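BLUF domain-containing protein (Acinetobacter baumannii, PDB 6W6Z) probably acts as a blue-light photoreceptor of the BLUF family, sensing light through a bound flavin. Local coordinates at residues T101-E104 with T105-N109. Sequence-based numbering, arbitrary orientation.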
loop_
_atom_site.group_PDB
_atom_site.type_symbol
_atom_site.label_atom_id
_atom_site.label_comp_id
_atom_site.label_asym_id
_atom_site.label_seq_id
_atom_site.Cartn_x
_atom_site.Cartn_y
_atom_site.Cartn_z
ATOM N N THR A 101 0.995 -3.862 -17.061
ATOM C CA THR A 101 0.014 -3.752 -18.171
ATOM C C THR A 101 -1.383 -4.172 -17.698
ATOM O O THR A 101 -2.327 -3.572 -18.166
ATOM C CB THR A 101 0.521 -4.447 -19.445
ATOM O OG1 THR A 101 0.717 -5.831 -19.187
ATOM C CG2 THR A 101 1.789 -3.841 -19.980
ATOM N N ASN A 102 -1.545 -5.201 -16.853
ATOM C CA ASN A 102 -2.886 -5.600 -16.385
ATOM C C ASN A 102 -3.557 -4.404 -15.679
ATOM O O ASN A 102 -4.753 -4.195 -15.860
ATOM C CB ASN A 102 -2.829 -6.744 -15.376
ATOM C CG ASN A 102 -2.894 -8.117 -15.977
ATOM O OD1 ASN A 102 -2.689 -8.285 -17.180
ATOM N ND2 ASN A 102 -3.163 -9.095 -15.119
ATOM N N ILE A 103 -2.816 -3.644 -14.870
ATOM C CA ILE A 103 -3.413 -2.558 -14.044
ATOM C C ILE A 103 -3.708 -1.387 -14.974
ATOM O O ILE A 103 -4.744 -0.780 -14.826
ATOM C CB ILE A 103 -2.468 -2.183 -12.891
ATOM C CG1 ILE A 103 -2.441 -3.306 -11.848
ATOM C CG2 ILE A 103 -2.828 -0.839 -12.303
ATOM C CD1 ILE A 103 -1.254 -3.252 -10.913
ATOM N N GLU A 104 -2.831 -1.148 -15.930
ATOM C CA GLU A 104 -3.033 -0.069 -16.917
ATOM C C GLU A 104 -4.314 -0.410 -17.694
ATOM O O GLU A 104 -5.180 0.489 -17.849
ATOM C CB GLU A 104 -1.822 0.055 -17.809
ATOM C CG GLU A 104 -0.678 0.778 -17.138
ATOM C CD GLU A 104 0.679 0.544 -17.769
ATOM O OE1 GLU A 104 0.750 -0.074 -18.905
ATOM O OE2 GLU A 104 1.641 1.041 -17.173
ATOM N N THR A 105 -4.467 -1.667 -18.114
ATOM C CA THR A 105 -5.662 -2.126 -18.884
ATOM C C THR A 105 -6.943 -1.938 -18.054
ATOM O O THR A 105 -7.932 -1.429 -18.575
ATOM C CB THR A 105 -5.475 -3.544 -19.412
ATOM O OG1 THR A 105 -4.355 -3.460 -20.288
ATOM C CG2 THR A 105 -6.709 -4.047 -20.129
ATOM N N PHE A 106 -6.896 -2.232 -16.758
ATOM C CA PHE A 106 -8.047 -2.066 -15.850
ATOM C C PHE A 106 -8.523 -0.611 -15.825
ATOM O O PHE A 106 -9.757 -0.308 -15.967
ATOM C CB PHE A 106 -7.643 -2.596 -14.483
ATOM C CG PHE A 106 -8.664 -2.325 -13.422
ATOM C CD1 PHE A 106 -9.901 -2.947 -13.490
ATOM C CD2 PHE A 106 -8.411 -1.420 -12.414
ATOM C CE1 PHE A 106 -10.845 -2.714 -12.506
ATOM C CE2 PHE A 106 -9.369 -1.175 -11.442
ATOM C CZ PHE A 106 -10.565 -1.847 -11.482
ATOM N N PHE A 107 -7.571 0.304 -15.658
ATOM C CA PHE A 107 -7.840 1.750 -15.528
ATOM C C PHE A 107 -8.422 2.257 -16.855
ATOM O O PHE A 107 -9.461 2.961 -16.859
ATOM C CB PHE A 107 -6.559 2.476 -15.101
ATOM C CG PHE A 107 -6.354 2.585 -13.612
ATOM C CD1 PHE A 107 -6.848 3.673 -12.914
ATOM C CD2 PHE A 107 -5.634 1.637 -12.896
ATOM C CE1 PHE A 107 -6.663 3.806 -11.544
ATOM C CE2 PHE A 107 -5.448 1.775 -11.523
ATOM C CZ PHE A 107 -5.958 2.858 -10.849
ATOM N N LEU A 108 -7.760 1.930 -17.958
ATOM C CA LEU A 108 -8.142 2.433 -19.296
ATOM C C LEU A 108 -9.519 1.884 -19.689
ATOM O O LEU A 108 -10.299 2.650 -20.319
ATOM C CB LEU A 108 -7.083 2.044 -20.329
ATOM C CG LEU A 108 -5.761 2.788 -20.226
ATOM C CD1 LEU A 108 -4.698 2.055 -21.046
ATOM C CD2 LEU A 108 -5.878 4.231 -20.680
ATOM N N ASN A 109 -9.817 0.628 -19.330
ATOM C CA ASN A 109 -11.082 -0.012 -19.760
ATOM C C ASN A 109 -12.245 0.625 -19.037
ATOM O O ASN A 109 -13.339 0.567 -19.615
ATOM C CB ASN A 109 -11.125 -1.511 -19.477
ATOM C CG ASN A 109 -10.461 -2.293 -20.579
ATOM O OD1 ASN A 109 -10.234 -1.764 -21.658
ATOM N ND2 ASN A 109 -10.101 -3.532 -20.298
#
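The short amphipathic helix 101-109, which follows the edge strand 95-98 of the BLUF domain and lies away from the flavin pocket, is held by i to i+4 bonds in which T101 meets T105, N102 meets F106, I103 meets F107 and E104 meets L108. T101 O takes two donors from one residue, T105 N at 2.9 Å and T105 OG1 at 2.9 Å, which arrive from opposite faces of its carbonyl plane. The hydroxyl gets there because OG1 sits anti to the carbonyl carbon (chi1 -62°), turned back toward the preceding turn; here threonine finds its partner in the carbonyl one turn back. On the buried side, I103 and F107 run alongside each other out of the same helix face, I103 CG2 resting 3.8 Å from F107 CE2. Branching at CB puts this methyl within reach of the ring; F107 CD2 lies 3.2 Å from I103 O, which sits in the ring plane at its edge. L108 CG lies beside the hydrogen bond from L108 N to E104 O, 3.4 Å from that oxygen. F106 reaches F127 and I103 reaches F128, both on helix 125-134, while N102 ND2 bonds E131 there and E104 forms a salt bridge with R99. I103 and F106 therefore pack against that helix and F107 touches L120, whereas the two hydrogen bonds to T101 O pair the exposed T105 hydroxyl within its own helix.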